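PDB 2HLJ: hypothetical protein from Pseudomonas putida, which probably acts on acyl-CoA thioesters as a hotdog-fold thioesterase or acyltransferase, perhaps with betainyl-CoA as substrate. Local coordinates for residues E69-Q81 with L90-D102. Residues are numbered along the deposited sequence; the frame is centred on the assembly and turned at random. Where two conformers were deposited one is given.
Sequences EVKLGTEVWVQTQ and LHVYHSLHRAGFD
With Trp77 CG set between its backbone N and carbonyl carbon (chi1 70°) and His97 CG anti to its own carbonyl carbon (chi1 -55°), the indole lies across the neighbouring strand with His97 CB over its five-membered ring, a CH-pi contact of 3.6 Å from CB to the ring centroid. The imidazole runs almost parallel to the indole but slides past it, and the Gln79 amide stacks on one imidazole face, its plane turned only 13° from the ring. Trp77 NE1 fixes that amide through a nearly straight 3.0 Å bond to Gln79 OE1, which lies in the indole plane, while His97 NE2 and Ser95 OG share a 2.6 Å hydrogen bond. Beneath this cluster runs an antiparallel hairpin in regular register, Trp77 and His97, Gln79 and Ser95, and Gln81 and Tyr93 forming hydrogen-bonded pairs. On the other face of the sheet, Leu96 CD1 packs on Val76 CG2 at 3.8 Å, and Thr80 OG1 is hydrogen-bonded to His94 ND1 at the ring edge, 2.8 Å away. Thr7 also binds that hydroxyl, and Val78 packs on helix 25-43, the central hotdog helix, whose Thr36 bonds His94 NE2. Replacing Trp77 by an alanine is likely to leave Gln79 OE1 without its indole donor and the amide freer to turn. The hairpin thus divides its chemistry: linked polar and aromatic groups on one face, aliphatic side chains and a buried Thr80-His94 hydrogen bond on the helix-covered other.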
ATOM      1  N   GLU A  69      11.893   0.057   9.741  1.00 21.78           N
ATOM      2  CA  GLU A  69      11.710  -1.395   9.718  1.00 25.25           C
ATOM      3  C   GLU A  69      11.028  -1.831  10.991  1.00 23.05           C
ATOM      4  O   GLU A  69      11.183  -1.212  12.052  1.00 23.01           O
ATOM      5  CB  GLU A  69      13.057  -2.113   9.550  1.00 25.74           C
ATOM      6  CG  GLU A  69      13.922  -2.154  10.824  1.00 39.48           C
ATOM      7  CD  GLU A  69      14.436  -0.760  11.269  1.00 48.82           C
ATOM      8  OE1 GLU A  69      14.517   0.168  10.418  1.00 48.11           O
ATOM      9  OE2 GLU A  69      14.763  -0.598  12.470  1.00 56.98           O
ATOM     10  N   VAL A  70      10.268  -2.912  10.889  1.00 24.59           N
ATOM     11  CA  VAL A  70       9.595  -3.471  12.035  1.00 21.00           C
ATOM     12  C   VAL A  70       9.946  -4.936  12.071  1.00 21.11           C
ATOM     13  O   VAL A  70       9.809  -5.647  11.079  1.00 19.18           O
ATOM     14  CB  VAL A  70       8.071  -3.241  11.948  1.00 19.51           C
ATOM     15  CG1 VAL A  70       7.387  -3.820  13.140  1.00 22.28           C
ATOM     16  CG2 VAL A  70       7.778  -1.734  11.834  1.00 21.18           C
ATOM     17  N   LYS A  71      10.439  -5.378  13.213  1.00 18.76           N
ATOM     18  CA  LYS A  71      11.000  -6.694  13.326  1.00 20.81           C
ATOM     19  C   LYS A  71       9.957  -7.712  13.826  1.00 18.54           C
ATOM     20  O   LYS A  71       8.964  -7.370  14.486  1.00 18.65           O
ATOM     21  CB  LYS A  71      12.239  -6.676  14.250  1.00 21.70           C
ATOM     22  CG  LYS A  71      13.422  -5.823  13.780  1.00 21.66           C
ATOM     23  CD  LYS A  71      14.515  -5.847  14.831  1.00 25.18           C
ATOM     24  CE  LYS A  71      15.731  -4.997  14.462  1.00 27.32           C
ATOM     25  NZ  LYS A  71      16.391  -5.410  13.183  1.00 24.81           N
ATOM     26  N   LEU A  72      10.208  -8.972  13.525  1.00 20.34           N
ATOM     27  CA  LEU A  72       9.449 -10.082  14.132  1.00 19.56           C
ATOM     28  C   LEU A  72       9.146  -9.898  15.624  1.00 19.66           C
ATOM     29  O   LEU A  72      10.038  -9.598  16.408  1.00 17.51           O
ATOM     30  CB  LEU A  72      10.227 -11.375  13.972  1.00 19.14           C
ATOM     31  CG  LEU A  72       9.540 -12.665  14.444  1.00 21.18           C
ATOM     32  CD1 LEU A  72       8.285 -12.930  13.600  1.00 22.48           C
ATOM     33  CD2 LEU A  72      10.519 -13.822  14.306  1.00 23.00           C
ATOM     34  N   GLY A  73       7.882 -10.086  16.010  1.00 19.60           N
ATOM     35  CA  GLY A  73       7.475 -10.061  17.423  1.00 19.13           C
ATOM     36  C   GLY A  73       7.215  -8.685  17.991  1.00 18.32           C
ATOM     37  O   GLY A  73       6.792  -8.540  19.136  1.00 17.06           O
ATOM     38  N   THR A  74       7.432  -7.651  17.202  1.00 18.03           N
ATOM     39  CA  THR A  74       7.144  -6.339  17.662  1.00 16.86           C
ATOM     40  C   THR A  74       5.633  -6.167  17.877  1.00 17.86           C
ATOM     41  O   THR A  74       4.815  -6.548  17.003  1.00 15.24           O
ATOM     42  CB  THR A  74       7.656  -5.301  16.668  1.00 20.50           C
ATOM     43  OG1 THR A  74       9.061  -5.501  16.453  1.00 20.86           O
ATOM     44  CG2 THR A  74       7.436  -3.907  17.214  1.00 20.58           C
ATOM     45  N   GLU A  75       5.267  -5.624  19.048  1.00 17.26           N
ATOM     46  CA  GLU A  75       3.879  -5.261  19.348  1.00 20.25           C
ATOM     47  C   GLU A  75       3.644  -3.872  18.801  1.00 16.75           C
ATOM     48  O   GLU A  75       4.311  -2.941  19.199  1.00 16.77           O
ATOM     49  CB  GLU A  75       3.624  -5.280  20.851  1.00 22.16           C
ATOM     50  CG  GLU A  75       3.751  -6.696  21.440  1.00 24.18           C
ATOM     51  CD  GLU A  75       4.050  -6.708  22.955  1.00 31.14           C
ATOM     52  OE1 GLU A  75       5.168  -6.299  23.363  1.00 50.23           O
ATOM     53  OE2 GLU A  75       3.176  -7.166  23.720  1.00 38.91           O
ATOM     54  N   VAL A  76       2.694  -3.746  17.892  1.00 16.98           N
ATOM     55  CA  VAL A  76       2.451  -2.481  17.238  1.00 17.26           C
ATOM     56  C   VAL A  76       0.983  -2.124  17.367  1.00 18.16           C
ATOM     57  O   VAL A  76       0.144  -2.993  17.590  1.00 18.22           O
ATOM     58  CB  VAL A  76       2.880  -2.495  15.727  1.00 19.63           C
ATOM     59  CG1 VAL A  76       4.399  -2.724  15.575  1.00 16.22           C
ATOM     60  CG2 VAL A  76       2.052  -3.504  14.878  1.00 18.85           C
ATOM     61  N   TRP A  77       0.687  -0.841  17.210  1.00 17.34           N
ATOM     62  CA  TRP A  77      -0.681  -0.359  17.170  1.00 18.45           C
ATOM     63  C   TRP A  77      -0.843   0.723  16.124  1.00 19.48           C
ATOM     64  O   TRP A  77       0.127   1.394  15.734  1.00 16.35           O
ATOM     65  CB  TRP A  77      -1.155   0.169  18.552  1.00 15.55           C
ATOM     66  CG  TRP A  77      -0.561   1.428  19.041  1.00 18.59           C
ATOM     67  CD1 TRP A  77      -0.976   2.708  18.747  1.00 21.48           C
ATOM     68  CD2 TRP A  77       0.522   1.564  19.962  1.00 17.11           C
ATOM     69  NE1 TRP A  77      -0.197   3.614  19.421  1.00 17.54           N
ATOM     70  CE2 TRP A  77       0.738   2.939  20.158  1.00 19.39           C
ATOM     71  CE3 TRP A  77       1.357   0.652  20.626  1.00 22.67           C
ATOM     72  CZ2 TRP A  77       1.754   3.429  20.983  1.00 15.30           C
ATOM     73  CZ3 TRP A  77       2.348   1.146  21.453  1.00 19.47           C
ATOM     74  CH2 TRP A  77       2.549   2.519  21.605  1.00 20.65           C
ATOM     75  N   VAL A  78      -2.097   0.906  15.703  1.00 20.64           N
ATOM     76  CA  VAL A  78      -2.444   1.935  14.732  1.00 17.86           C
ATOM     77  C   VAL A  78      -3.174   3.071  15.382  1.00 17.19           C
ATOM     78  O   VAL A  78      -4.108   2.844  16.142  1.00 16.20           O
ATOM     79  CB  VAL A  78      -3.350   1.347  13.608  1.00 19.03           C
ATOM     80  CG1 VAL A  78      -3.557   2.352  12.507  1.00 15.67           C
ATOM     81  CG2 VAL A  78      -2.753   0.077  13.073  1.00 17.00           C
ATOM     82  N   GLN A  79      -2.766   4.306  15.056  1.00 17.86           N
ATOM     83  CA  GLN A  79      -3.543   5.494  15.384  1.00 18.78           C
ATOM     84  C   GLN A  79      -4.228   5.999  14.121  1.00 19.83           C
ATOM     85  O   GLN A  79      -3.683   5.919  13.037  1.00 17.65           O
ATOM     86  CB  GLN A  79      -2.642   6.591  16.003  1.00 17.99           C
ATOM     87  CG  GLN A  79      -2.294   6.205  17.442  1.00 16.66           C
ATOM     88  CD  GLN A  79      -1.280   7.072  18.123  1.00 21.80           C
ATOM     89  OE1 GLN A  79      -0.643   6.604  19.045  1.00 21.16           O
ATOM     90  NE2 GLN A  79      -1.105   8.322  17.681  1.00 16.24           N
ATOM     91  N   THR A  80      -5.441   6.492  14.262  1.00 17.79           N
ATOM     92  CA  THR A  80      -6.252   6.809  13.091  1.00 18.90           C
ATOM     93  C   THR A  80      -6.894   8.177  13.295  1.00 20.74           C
ATOM     94  O   THR A  80      -7.441   8.453  14.361  1.00 22.55           O
ATOM     95  CB  THR A  80      -7.317   5.767  12.837  1.00 18.89           C
ATOM     96  OG1 THR A  80      -6.735   4.442  12.720  1.00 23.06           O
ATOM     97  CG2 THR A  80      -8.103   6.116  11.588  1.00 23.66           C
ATOM     98  N   GLN A  81      -6.764   9.036  12.296  1.00 20.34           N
ATOM     99  CA  GLN A  81      -7.490  10.321  12.245  1.00 21.55           C
ATOM    100  C   GLN A  81      -8.355  10.412  10.991  1.00 22.50           C
ATOM    101  O   GLN A  81      -7.980   9.934   9.893  1.00 21.00           O
ATOM    102  CB  GLN A  81      -6.537  11.483  12.227  1.00 20.90           C
ATOM    103  CG  GLN A  81      -5.586  11.523  13.374  1.00 27.67           C
ATOM    104  CD  GLN A  81      -4.843  12.862  13.459  1.00 27.31           C
ATOM    105  OE1 GLN A  81      -5.454  13.915  13.405  1.00 34.06           O
ATOM    106  NE2 GLN A  81      -3.523  12.801  13.621  1.00 33.57           N
ATOM    107  N   LEU A  90     -14.547   8.789   2.565  1.00 20.69           N
ATOM    108  CA  LEU A  90     -13.886   9.057   3.823  0.50 21.78           C
ATOM    109  C   LEU A  90     -12.391   9.288   3.564  1.00 20.68           C
ATOM    110  O   LEU A  90     -11.774   8.531   2.837  1.00 20.17           O
ATOM    111  CB  LEU A  90     -14.126   7.879   4.765  0.50 23.00           C
ATOM    112  CG  LEU A  90     -13.649   7.989   6.205  0.50 23.22           C
ATOM    113  CD1 LEU A  90     -14.235   9.199   6.928  0.50 25.01           C
ATOM    114  CD2 LEU A  90     -13.979   6.677   6.947  0.50 25.49           C
ATOM    115  N   HIS A  91     -11.842  10.359   4.136  1.00 19.26           N
ATOM    116  CA  HIS A  91     -10.418  10.690   3.991  1.00 20.12           C
ATOM    117  C   HIS A  91      -9.771  10.403   5.355  1.00 22.51           C
ATOM    118  O   HIS A  91     -10.135  11.013   6.355  1.00 22.94           O
ATOM    119  CB  HIS A  91     -10.303  12.141   3.542  1.00 22.44           C
ATOM    120  CG  HIS A  91      -8.919  12.574   3.177  1.00 18.62           C
ATOM    121  ND1 HIS A  91      -8.589  13.901   3.017  1.00 24.73           N
ATOM    122  CD2 HIS A  91      -7.786  11.871   2.932  1.00 18.50           C
ATOM    123  CE1 HIS A  91      -7.313  13.996   2.679  1.00 27.76           C
ATOM    124  NE2 HIS A  91      -6.804  12.779   2.619  1.00 26.18           N
ATOM    125  N   VAL A  92      -8.864   9.434   5.400  1.00 19.89           N
ATOM    126  CA  VAL A  92      -8.295   8.956   6.658  1.00 21.28           C
ATOM    127  C   VAL A  92      -6.768   8.895   6.662  1.00 22.00           C
ATOM    128  O   VAL A  92      -6.138   8.873   5.614  1.00 20.37           O
ATOM    129  CB  VAL A  92      -8.838   7.549   7.024  1.00 24.26           C
ATOM    130  CG1 VAL A  92     -10.355   7.602   7.118  1.00 21.08           C
ATOM    131  CG2 VAL A  92      -8.410   6.527   6.004  1.00 28.97           C
ATOM    132  N   TYR A  93      -6.200   8.884   7.864  1.00 18.46           N
ATOM    133  CA  TYR A  93      -4.758   8.881   8.038  1.00 18.76           C
ATOM    134  C   TYR A  93      -4.466   7.908   9.144  1.00 17.06           C
ATOM    135  O   TYR A  93      -5.017   8.061  10.230  1.00 17.87           O
ATOM    136  CB  TYR A  93      -4.272  10.289   8.449  1.00 16.99           C
ATOM    137  CG  TYR A  93      -2.765  10.436   8.654  1.00 17.39           C
ATOM    138  CD1 TYR A  93      -1.935  10.655   7.589  1.00 17.77           C
ATOM    139  CD2 TYR A  93      -2.200  10.402   9.914  1.00 11.85           C
ATOM    140  CE1 TYR A  93      -0.576  10.815   7.743  1.00 20.25           C
ATOM    141  CE2 TYR A  93      -0.836  10.554  10.098  1.00 18.50           C
ATOM    142  CZ  TYR A  93      -0.025  10.760   8.989  1.00 22.39           C
ATOM    143  OH  TYR A  93       1.327  10.978   9.098  1.00 22.57           O
ATOM    144  N   HIS A  94      -3.696   6.859   8.838  1.00 17.97           N
ATOM    145  CA  HIS A  94      -3.256   5.885   9.814  1.00 14.69           C
ATOM    146  C   HIS A  94      -1.770   6.073  10.069  1.00 15.70           C
ATOM    147  O   HIS A  94      -1.013   6.406   9.147  1.00 18.92           O
ATOM    148  CB  HIS A  94      -3.443   4.450   9.293  1.00 19.01           C
ATOM    149  CG  HIS A  94      -4.859   4.031   9.070  1.00 15.02           C
ATOM    150  ND1 HIS A  94      -5.807   4.002  10.075  1.00 17.54           N
ATOM    151  CD2 HIS A  94      -5.471   3.567   7.956  1.00 28.77           C
ATOM    152  CE1 HIS A  94      -6.944   3.553   9.578  1.00 28.71           C
ATOM    153  NE2 HIS A  94      -6.754   3.240   8.308  1.00 21.21           N
ATOM    154  N   SER A  95      -1.350   5.880  11.313  1.00 16.46           N
ATOM    155  CA  SER A  95       0.054   5.858  11.662  1.00 16.52           C
ATOM    156  C   SER A  95       0.330   4.604  12.515  1.00 18.36           C
ATOM    157  O   SER A  95      -0.558   4.085  13.210  1.00 19.47           O
ATOM    158  CB  SER A  95       0.497   7.163  12.344  1.00 17.16           C
ATOM    159  OG  SER A  95      -0.281   7.429  13.524  1.00 19.21           O
ATOM    160  N   LEU A  96       1.536   4.074  12.384  1.00 18.87           N
ATOM    161  CA  LEU A  96       1.920   2.840  13.060  1.00 18.00           C
ATOM    162  C   LEU A  96       2.919   3.163  14.138  1.00 17.00           C
ATOM    163  O   LEU A  96       3.829   3.949  13.925  1.00 18.83           O
ATOM    164  CB  LEU A  96       2.518   1.817  12.095  1.00 17.86           C
ATOM    165  CG  LEU A  96       2.719   0.378  12.622  1.00 15.90           C
ATOM    166  CD1 LEU A  96       1.419  -0.366  12.870  1.00 20.52           C
ATOM    167  CD2 LEU A  96       3.624  -0.404  11.683  1.00 17.74           C
ATOM    168  N   HIS A  97       2.764   2.506  15.291  1.00 20.36           N
ATOM    169  CA  HIS A  97       3.515   2.854  16.503  1.00 16.85           C
ATOM    170  C   HIS A  97       3.929   1.610  17.276  1.00 19.69           C
ATOM    171  O   HIS A  97       3.307   0.533  17.141  1.00 17.05           O
ATOM    172  CB  HIS A  97       2.635   3.714  17.443  1.00 17.44           C
ATOM    173  CG  HIS A  97       2.069   4.941  16.791  1.00 17.58           C
ATOM    174  ND1 HIS A  97       2.560   6.206  17.025  1.00 17.84           N
ATOM    175  CD2 HIS A  97       1.051   5.088  15.915  1.00 18.33           C
ATOM    176  CE1 HIS A  97       1.893   7.077  16.287  1.00 21.20           C
ATOM    177  NE2 HIS A  97       0.973   6.421  15.596  1.00 17.95           N
ATOM    178  N   ARG A  98       4.956   1.790  18.115  1.00 22.14           N
ATOM    179  CA  ARG A  98       5.370   0.795  19.112  1.00 21.95           C
ATOM    180  C   ARG A  98       5.800   1.492  20.391  1.00 22.34           C
ATOM    181  O   ARG A  98       6.147   2.671  20.369  1.00 18.36           O
ATOM    182  CB  ARG A  98       6.513  -0.073  18.606  1.00 21.81           C
ATOM    183  CG  ARG A  98       7.843   0.635  18.417  1.00 22.27           C
ATOM    184  CD  ARG A  98       8.872  -0.369  17.895  1.00 22.00           C
ATOM    185  NE  ARG A  98      10.211   0.191  17.697  1.00 21.15           N
ATOM    186  CZ  ARG A  98      11.107   0.426  18.650  1.00 28.14           C
ATOM    187  NH1 ARG A  98      10.843   0.193  19.930  1.00 27.88           N
ATOM    188  NH2 ARG A  98      12.290   0.919  18.322  1.00 27.83           N
ATOM    189  N   ALA A  99       5.764   0.759  21.506  1.00 23.05           N
ATOM    190  CA  ALA A  99       6.154   1.328  22.813  1.00 23.39           C
ATOM    191  C   ALA A  99       7.633   1.671  22.844  1.00 24.77           C
ATOM    192  O   ALA A  99       8.469   0.949  22.272  1.00 25.33           O
ATOM    193  CB  ALA A  99       5.822   0.344  23.947  1.00 22.21           C
ATOM    194  N   GLY A 100       7.949   2.784  23.488  1.00 27.23           N
ATOM    195  CA  GLY A 100       9.341   3.146  23.752  1.00 27.59           C
ATOM    196  C   GLY A 100      10.074   3.778  22.594  1.00 27.49           C
ATOM    197  O   GLY A 100      11.300   3.930  22.647  1.00 27.90           O
ATOM    198  N   PHE A 101       9.333   4.138  21.543  1.00 27.23           N
ATOM    199  CA  PHE A 101       9.914   4.777  20.366  1.00 26.19           C
ATOM    200  C   PHE A 101       8.917   5.821  19.930  1.00 26.61           C
ATOM    201  O   PHE A 101       7.834   5.481  19.509  1.00 25.34           O
ATOM    202  CB  PHE A 101      10.108   3.731  19.261  1.00 28.88           C
ATOM    203  CG  PHE A 101      10.829   4.252  18.054  1.00 27.59           C
ATOM    204  CD1 PHE A 101      12.200   4.500  18.107  1.00 29.66           C
ATOM    205  CD2 PHE A 101      10.140   4.508  16.869  1.00 30.04           C
ATOM    206  CE1 PHE A 101      12.868   4.972  16.998  1.00 35.68           C
ATOM    207  CE2 PHE A 101      10.803   4.988  15.751  1.00 29.40           C
ATOM    208  CZ  PHE A 101      12.167   5.222  15.815  1.00 33.87           C
ATOM    209  N   ASP A 102       9.262   7.092  20.061  1.00 28.04           N
ATOM    210  CA  ASP A 102       8.271   8.145  19.937  1.00 33.47           C
ATOM    211  C   ASP A 102       8.345   8.896  18.620  1.00 36.22           C
ATOM    212  O   ASP A 102       8.379  10.129  18.616  1.00 41.50           O
ATOM    213  CB  ASP A 102       8.327   9.119  21.139  1.00 37.70           C
ATOM    214  CG  ASP A 102       9.663   9.813  21.291  1.00 45.95           C
ATOM    215  OD1 ASP A 102      10.708   9.195  20.949  1.00 61.59           O
ATOM    216  OD2 ASP A 102       9.671  10.977  21.767  1.00 56.01           O
TER
HETATM  217  O   HOH W   1      10.290  -0.912  14.681  1.00 32.85           O
HETATM  218  O   HOH W   2       4.725  -1.848  21.513  1.00 21.08           O
HETATM  219  O   HOH W   3      -2.769   8.797  12.870  1.00 29.17           O